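Local coordinates for 4-hydroxyphenylpyruvate dioxygenase (Pseudomonas putida, PDB 5HMQ), which catalyses the divalent-metal-dependent dehydration of 3-dehydroshikimate to protocatechuate in its sugar-isomerase-like barrel, which is fused to a hydroxyphenylpyruvate dioxygenase-like domain, at the interface of chains A and B. Numbering follows the deposited sequence. Chains: chain A/B, 4-hydroxyphenylpyruvate dioxygenase.

Four patches of the homodimer interface are described. Contact 1 joins barrel to barrel, and contact 2 joins dioxygenase-like domain to dioxygenase-like domain; their C-alpha centres lie about 23 Å apart. Arg253 meets its copy in contact 1, and Glu453 meets its copy in contact 2, so both lie by the two-fold axis. Contacts 3 and 4, about 14 Å apart, set the dioxygenase-like domain of chain A against the barrel of chain B. They share helix 352-360 of chain A. Contact 3 is about 15 Å from contact 2. Each domain thus meets both domains of the partner subunit.

Contact 1: the interface of chains A and B. Residues chain A 18, 21, 253; chain B 253.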
loop_
_atom_site.group_PDB
_atom_site.type_symbol
_atom_site.label_atom_id
_atom_site.label_comp_id
_atom_site.label_asym_id
_atom_site.label_seq_id
_atom_site.Cartn_x
_atom_site.Cartn_y
_atom_site.Cartn_z
ATOM N N GLU A 18 10.594 -10.799 -11.715
ATOM C CA GLU A 18 9.252 -10.225 -11.670
ATOM C C GLU A 18 9.232 -8.818 -12.256
ATOM O O GLU A 18 8.294 -8.452 -12.974
ATOM C CB GLU A 18 8.729 -10.222 -10.234
ATOM C CG GLU A 18 8.217 -11.571 -9.763
ATOM C CD GLU A 18 8.101 -11.654 -8.255
ATOM O OE1 GLU A 18 8.400 -10.646 -7.578
ATOM O OE2 GLU A 18 7.703 -12.724 -7.747
ATOM N N GLU A 21 9.609 -9.060 -16.146
ATOM C CA GLU A 21 8.377 -9.541 -16.762
ATOM C C GLU A 21 7.294 -8.471 -16.741
ATOM O O GLU A 21 6.560 -8.303 -17.723
ATOM C CB GLU A 21 7.900 -10.807 -16.055
ATOM C CG GLU A 21 8.771 -12.022 -16.323
ATOM C CD GLU A 21 8.446 -13.187 -15.410
ATOM O OE1 GLU A 21 7.419 -13.121 -14.698
ATOM O OE2 GLU A 21 9.212 -14.173 -15.414
ATOM N N ARG A 253 3.212 -5.094 -11.326
ATOM C CA ARG A 253 2.655 -5.014 -12.671
ATOM C C ARG A 253 1.755 -3.794 -12.849
ATOM O O ARG A 253 1.745 -3.188 -13.926
ATOM C CB ARG A 253 1.909 -6.305 -13.006
ATOM C CG ARG A 253 2.762 -7.277 -13.812
ATOM C CD ARG A 253 2.080 -8.609 -14.044
ATOM N NE ARG A 253 2.809 -9.423 -15.017
ATOM C CZ ARG A 253 3.901 -10.129 -14.738
ATOM N NH1 ARG A 253 4.407 -10.124 -13.511
ATOM N NH2 ARG A 253 4.490 -10.841 -15.689
ATOM N N ARG B 253 1.716 -10.741 -6.532
ATOM C CA ARG B 253 2.667 -11.835 -6.362
ATOM C C ARG B 253 3.033 -12.041 -4.897
ATOM O O ARG B 253 3.072 -13.182 -4.419
ATOM C CB ARG B 253 3.916 -11.572 -7.200
ATOM C CG ARG B 253 3.650 -11.605 -8.695
ATOM C CD ARG B 253 4.403 -12.738 -9.371
ATOM N NE ARG B 253 3.868 -13.020 -10.699
ATOM C CZ ARG B 253 4.429 -13.848 -11.573
ATOM N NH1 ARG B 253 5.557 -14.476 -11.266
ATOM N NH2 ARG B 253 3.865 -14.042 -12.758
#
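This is a polar, charged patch of the homodimer interface, where B:Arg253 lies over A:Glu18 and beside A:Arg253 and brings the two barrel domains together. The aliphatic part of B:Arg253 does the nearest touching. Its CD packs 3.7 Å from the carboxylate oxygen OE2 of A:Glu18. The CG of A:Glu18 also faces this CD, so methylene groups meet as well as charge. A bend at chi2 (-116°) turns the chain of B:Arg253 before it runs on to the guanidinium. That guanidinium lies nearly parallel to the one of A:Arg253, with the planes 9° apart. NH1 of A:Arg253 is 4.0 Å from NH2 of B:Arg253. A:Glu18 and A:Glu21 put carboxylates beside the guanidinium pair and probably balance its charge. A:Glu21 supplies one counter-charge. Its OE1 lies in plane at the edge of the A:Arg253 guanidinium and makes a long salt bridge of 3.8 Å to NH2 there. The same OE1 is 4.1 Å from NH1 of B:Arg253, too far for a firm bond, and may ease its charge. A:Glu18 and A:Glu21 both come from helix 16-25. Here the two copies of helix 252-276 approach each other near the two-fold axis, which probably helps to hold the barrels of the dimer together.

Contact 2: the interface of chains A and B. Residues chain A 453, 504, 506-507; chain B 452-453, 501.
The hydrogen bond across this patch runs from the side-chain amide of A:Asn506 to the backbone of B:Ala452. ND2 of A:Asn506 gives to O of B:Ala452 over 2.6 Å, bent to 128° at the hydrogen. The acceptor lies close to the amide plane of A:Asn506, but the donor is tilted 31° from the carbonyl plane. A second polar meeting joins the two copies of Glu453. They approach across the two-fold axis, and OE1 of A:Glu453 is 2.7 Å from OE2 of B:Glu453. Two ionised carboxylates would repel here, so the pair probably shares a proton as a hydrogen bond. Both glutamate side chains bend at chi2 (78° in A:Glu453), which brings each carboxylate back over the CG of its partner. Within chain A, OD1 of A:Asn504 caps helix 505-510. It accepts from the backbone N of A:Thr507 at 2.8 Å and from the hydroxyl OG1 of A:Thr507 at 2.6 Å. These two bonds fix the amide flip and turn ND2 toward the partner. Apolar contacts complete the patch. The methyl CB of B:Ala452 sits 3.7 Å from CG of A:Asn504. CD1 of B:Ile501 packs 4.1 Å from CB of A:Asn506. The site joins the dioxygenase-like domains of the two subunits and helps to build the homodimer.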
loop_
_atom_site.group_PDB
_atom_site.type_symbol
_atom_site.label_atom_id
_atom_site.label_comp_id
_atom_site.label_asym_id
_atom_site.label_seq_id
_atom_site.Cartn_x
_atom_site.Cartn_y
_atom_site.Cartn_z
ATOM N N GLU A 453 -1.981 4.737 -0.976
ATOM C CA GLU A 453 -1.082 4.101 -1.930
ATOM C C GLU A 453 -1.675 3.985 -3.329
ATOM O O GLU A 453 -0.939 3.664 -4.269
ATOM C CB GLU A 453 -0.681 2.703 -1.441
ATOM C CG GLU A 453 -0.446 2.590 0.062
ATOM C CD GLU A 453 -1.742 2.521 0.867
ATOM O OE1 GLU A 453 -1.760 3.012 2.012
ATOM O OE2 GLU A 453 -2.743 2.010 0.335
ATOM N N ASN A 504 -6.510 3.638 6.591
ATOM C CA ASN A 504 -6.139 2.246 6.381
ATOM C C ASN A 504 -6.779 1.401 7.479
ATOM O O ASN A 504 -7.062 1.891 8.579
ATOM C CB ASN A 504 -4.619 2.096 6.317
ATOM C CG ASN A 504 -3.920 2.551 7.581
ATOM O OD1 ASN A 504 -4.332 2.234 8.689
ATOM N ND2 ASN A 504 -2.848 3.319 7.411
ATOM N N ASN A 506 -5.524 -1.010 9.245
ATOM C CA ASN A 506 -4.653 -1.295 10.379
ATOM C C ASN A 506 -4.657 -0.183 11.423
ATOM O O ASN A 506 -4.244 -0.424 12.562
ATOM C CB ASN A 506 -3.233 -1.558 9.873
ATOM C CG ASN A 506 -3.023 -3.006 9.458
ATOM O OD1 ASN A 506 -3.575 -3.924 10.068
ATOM N ND2 ASN A 506 -2.249 -3.214 8.400
ATOM N N THR A 507 -5.116 1.023 11.072
ATOM C CA THR A 507 -5.288 2.063 12.082
ATOM C C THR A 507 -6.580 1.870 12.869
ATOM O O THR A 507 -6.616 2.122 14.079
ATOM C CB THR A 507 -5.259 3.446 11.427
ATOM O OG1 THR A 507 -3.964 3.674 10.854
ATOM C CG2 THR A 507 -5.548 4.539 12.451
ATOM N N ALA B 452 1.652 0.510 6.837
ATOM C CA ALA B 452 0.461 -0.217 7.265
ATOM C C ALA B 452 0.161 -1.402 6.354
ATOM O O ALA B 452 -0.289 -2.454 6.820
ATOM C CB ALA B 452 -0.736 0.732 7.323
ATOM N N GLU B 453 0.397 -1.252 5.052
ATOM C CA GLU B 453 0.039 -2.289 4.092
ATOM C C GLU B 453 1.012 -3.460 4.078
ATOM O O GLU B 453 0.690 -4.498 3.488
ATOM C CB GLU B 453 -0.043 -1.709 2.674
ATOM C CG GLU B 453 -0.581 -0.290 2.590
ATOM C CD GLU B 453 0.472 0.743 2.964
ATOM O OE1 GLU B 453 1.672 0.463 2.754
ATOM O OE2 GLU B 453 0.112 1.810 3.498
ATOM N N ILE B 501 3.383 1.677 13.043
ATOM C CA ILE B 501 2.925 2.033 11.706
ATOM C C ILE B 501 3.595 3.337 11.296
ATOM O O ILE B 501 3.462 4.358 11.981
ATOM C CB ILE B 501 1.395 2.150 11.650
ATOM C CG1 ILE B 501 0.754 0.804 11.989
ATOM C CG2 ILE B 501 0.950 2.633 10.278
ATOM C CD1 ILE B 501 -0.757 0.834 12.032
#

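Contact 3: the interface of chains A and B. Residues chain A 360, 407, 458, 519-520; chain B 245-247.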
loop_
_atom_site.group_PDB
_atom_site.type_symbol
_atom_site.label_atom_id
_atom_site.label_comp_id
_atom_site.label_asym_id
_atom_site.label_seq_id
_atom_site.Cartn_x
_atom_site.Cartn_y
_atom_site.Cartn_z
ATOM N N HIS A 360 -18.767 -3.966 -0.902
ATOM C CA HIS A 360 -18.491 -2.647 -0.345
ATOM C C HIS A 360 -19.587 -2.089 0.550
ATOM O O HIS A 360 -19.333 -1.099 1.246
ATOM C CB HIS A 360 -18.227 -1.635 -1.472
ATOM C CG HIS A 360 -17.064 -1.988 -2.345
ATOM N ND1 HIS A 360 -17.213 -2.604 -3.569
ATOM C CD2 HIS A 360 -15.733 -1.812 -2.171
ATOM C CE1 HIS A 360 -16.023 -2.791 -4.113
ATOM N NE2 HIS A 360 -15.108 -2.320 -3.285
ATOM N N ASP A 407 -11.191 0.745 -9.098
ATOM C CA ASP A 407 -11.793 -0.063 -8.044
ATOM C C ASP A 407 -12.807 -1.077 -8.561
ATOM O O ASP A 407 -13.343 -1.855 -7.764
ATOM C CB ASP A 407 -12.468 0.838 -7.006
ATOM C CG ASP A 407 -13.664 1.585 -7.570
ATOM O OD1 ASP A 407 -13.663 1.895 -8.779
ATOM O OD2 ASP A 407 -14.612 1.856 -6.804
ATOM N N TRP A 458 -5.020 6.725 -9.396
ATOM C CA TRP A 458 -6.295 7.330 -9.774
ATOM C C TRP A 458 -6.086 8.674 -10.463
ATOM O O TRP A 458 -6.773 8.992 -11.440
ATOM C CB TRP A 458 -7.181 7.502 -8.541
ATOM C CG TRP A 458 -7.913 6.263 -8.117
ATOM C CD1 TRP A 458 -7.404 5.217 -7.405
ATOM C CD2 TRP A 458 -9.292 5.954 -8.353
ATOM N NE1 TRP A 458 -8.376 4.268 -7.196
ATOM C CE2 TRP A 458 -9.545 4.698 -7.766
ATOM C CE3 TRP A 458 -10.336 6.614 -9.006
ATOM C CZ2 TRP A 458 -10.797 4.089 -7.813
ATOM C CZ3 TRP A 458 -11.580 6.008 -9.053
ATOM C CH2 TRP A 458 -11.799 4.759 -8.458
ATOM N N SER A 519 -12.949 2.703 1.783
ATOM C CA SER A 519 -12.924 3.612 0.647
ATOM C C SER A 519 -14.274 3.666 -0.066
ATOM O O SER A 519 -15.174 2.862 0.181
ATOM C CB SER A 519 -11.826 3.197 -0.334
ATOM O OG SER A 519 -10.561 3.180 0.300
ATOM N N GLY A 520 -14.389 4.621 -0.984
ATOM C CA GLY A 520 -15.593 4.842 -1.749
ATOM C C GLY A 520 -15.859 6.324 -1.898
ATOM O O GLY A 520 -14.952 7.148 -1.786
ATOM N N ASP B 245 -9.603 -5.633 -2.438
ATOM C CA ASP B 245 -10.153 -4.858 -3.539
ATOM C C ASP B 245 -11.493 -4.202 -3.255
ATOM O O ASP B 245 -12.128 -4.485 -2.238
ATOM N N GLY B 246 -11.923 -3.311 -4.147
ATOM C CA GLY B 246 -11.137 -2.922 -5.306
ATOM C C GLY B 246 -10.119 -1.857 -4.949
ATOM O O GLY B 246 -9.293 -1.458 -5.770
ATOM N N PHE B 247 -10.197 -1.399 -3.704
ATOM C CA PHE B 247 -9.213 -0.487 -3.142
ATOM C C PHE B 247 -8.244 -1.282 -2.264
ATOM O O PHE B 247 -8.661 -1.883 -1.272
ATOM C CB PHE B 247 -9.887 0.609 -2.309
ATOM C CG PHE B 247 -11.158 1.159 -2.904
ATOM C CD1 PHE B 247 -12.382 0.558 -2.641
ATOM C CD2 PHE B 247 -11.138 2.306 -3.683
ATOM C CE1 PHE B 247 -13.554 1.072 -3.168
ATOM C CE2 PHE B 247 -12.307 2.828 -4.209
ATOM C CZ PHE B 247 -13.516 2.210 -3.951
#
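B:Phe247 pushes its ring between A:Asp407 and A:Ser519, with A:His360 at the rim. The ring comes from a loop of the partner barrel and enters the dioxygenase-like domain of chain A. Starting at CB, B:Phe247 meets the hydroxyl OG of A:Ser519 at 3.7 Å. Its CG lies against CB of A:Ser519 at 3.3 Å. That CB sits over one ring face and also touches CD1 and CD2. Further out, CE2 meets CB of A:Asp407 at 3.4 Å. This second CB covers the opposite face, offset toward the rim, so the ring is gripped from both sides. The ring atom CE1 faces the imidazole of A:His360, 3.7 Å from its CD2. The two ring planes stand 81° apart, an edge-to-face pair. At the tip, CZ lies 3.5 Å from CB of A:Asp407 and also meets the CA of A:Gly520. The chi1 of A:Asp407 (66°) lays its carboxylate alongside the ring, both side chains heading the same way with their planes inclined. The edge of A:Trp458 backs the CB of A:Asp407 in plane and probably steadies it. The loop of B:Phe247 follows closely on B:Glu241, a ligand of the catalytic metal. Contact here may therefore help the dioxygenase-like domain support dehydratase activity. Beside the ring, N of B:Gly246 makes a weak but straight hydrogen bond of 3.4 Å to NE2 of A:His360, 166° at the hydrogen.

Contact 4: the interface of chains A and B. Residues chain A 352, 355, 395; chain B 36, 39-40.
A:Asn355 and B:Asn36 provide the hydrogen bond of this patch. ND2 of A:Asn355 gives to OD1 of B:Asn36 over 2.9 Å, and the bond is bent at the hydrogen. The two side chains run antiparallel alongside each other, and their amide planes are 74° apart. The donor stands above the carbonyl plane of B:Asn36, 45° out of it, away from the lone-pair directions. CG of B:Asn36 points away from its own backbone N (chi1 -159°), which carries OD1 toward chain A. The same OD1 lies in plane at the edge of the B:Tyr40 ring. Aromatic contacts come next. CG of A:Pro395 lies over one face of B:Tyr40, 3.9 Å from the ring centroid, as a CH-pi contact. The phenol OH of B:Tyr40 reaches the edge of A:Phe352 in the plane of that ring, 3.4 Å from CD1. Aliphatic packing joins A:Pro395 to B:Leu39. CG of B:Leu39 sits 3.9 Å from CA of A:Pro395. The proline CD lies 3.3 Å from the backbone O of B:Leu39. A:Pro395 thus rests against both the leucine and the tyrosine. In the fold, the chain B residues all belong to helix 35-40, which directly follows strand 30-34 of the barrel. A:Phe352 and A:Asn355 lie at the start of helix 352-360 of the dioxygenase-like domain, and A:Pro395 is on a loop between strands 388-389 and 402-404.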
loop_
_atom_site.group_PDB
_atom_site.type_symbol
_atom_site.label_atom_id
_atom_site.label_comp_id
_atom_site.label_asym_id
_atom_site.label_seq_id
_atom_site.Cartn_x
_atom_site.Cartn_y
_atom_site.Cartn_z
ATOM N N PHE A 352 -24.064 -7.152 -11.501
ATOM C CA PHE A 352 -22.917 -6.300 -11.208
ATOM C C PHE A 352 -23.155 -5.472 -9.951
ATOM O O PHE A 352 -22.299 -5.411 -9.061
ATOM C CB PHE A 352 -22.628 -5.398 -12.410
ATOM C CG PHE A 352 -21.990 -4.084 -12.052
ATOM C CD1 PHE A 352 -20.637 -4.011 -11.757
ATOM C CD2 PHE A 352 -22.742 -2.919 -12.025
ATOM C CE1 PHE A 352 -20.048 -2.803 -11.431
ATOM C CE2 PHE A 352 -22.159 -1.710 -11.699
ATOM C CZ PHE A 352 -20.810 -1.651 -11.403
ATOM N N ASN A 355 -23.063 -7.678 -6.706
ATOM C CA ASN A 355 -21.685 -7.992 -6.342
ATOM C C ASN A 355 -21.019 -6.801 -5.671
ATOM O O ASN A 355 -20.325 -6.951 -4.658
ATOM C CB ASN A 355 -20.887 -8.407 -7.579
ATOM C CG ASN A 355 -21.345 -9.727 -8.163
ATOM O OD1 ASN A 355 -22.031 -10.507 -7.506
ATOM N ND2 ASN A 355 -20.961 -9.984 -9.408
ATOM N N PRO A 395 -19.794 -6.656 -16.771
ATOM C CA PRO A 395 -20.510 -5.947 -15.702
ATOM C C PRO A 395 -21.364 -4.789 -16.190
ATOM O O PRO A 395 -22.117 -4.217 -15.390
ATOM C CB PRO A 395 -19.372 -5.443 -14.809
ATOM C CG PRO A 395 -18.256 -5.198 -15.774
ATOM C CD PRO A 395 -18.370 -6.279 -16.824
ATOM N N ASN B 36 -17.270 -12.818 -9.690
ATOM C CA ASN B 36 -17.100 -11.431 -10.116
ATOM C C ASN B 36 -15.831 -11.251 -10.939
ATOM O O ASN B 36 -15.779 -10.383 -11.816
ATOM C CB ASN B 36 -17.090 -10.499 -8.905
ATOM C CG ASN B 36 -17.428 -9.063 -9.269
ATOM O OD1 ASN B 36 -18.354 -8.807 -10.040
ATOM N ND2 ASN B 36 -16.672 -8.118 -8.722
ATOM N N LEU B 39 -16.611 -11.997 -14.440
ATOM C CA LEU B 39 -17.444 -10.970 -15.055
ATOM C C LEU B 39 -16.601 -9.877 -15.697
ATOM O O LEU B 39 -16.988 -9.318 -16.729
ATOM C CB LEU B 39 -18.384 -10.385 -14.001
ATOM C CG LEU B 39 -19.528 -9.483 -14.450
ATOM C CD1 LEU B 39 -20.468 -10.252 -15.364
ATOM C CD2 LEU B 39 -20.276 -8.964 -13.233
ATOM N N TYR B 40 -15.451 -9.565 -15.104
ATOM C CA TYR B 40 -14.554 -8.538 -15.612
ATOM C C TYR B 40 -13.507 -9.080 -16.576
ATOM O O TYR B 40 -12.781 -8.287 -17.184
ATOM C CB TYR B 40 -13.869 -7.826 -14.442
ATOM C CG TYR B 40 -14.785 -6.872 -13.708
ATOM C CD1 TYR B 40 -15.777 -7.345 -12.858
ATOM C CD2 TYR B 40 -14.651 -5.496 -13.856
ATOM C CE1 TYR B 40 -16.616 -6.480 -12.187
ATOM C CE2 TYR B 40 -15.483 -4.622 -13.184
ATOM C CZ TYR B 40 -16.464 -5.119 -12.352
ATOM O OH TYR B 40 -17.295 -4.251 -11.682
#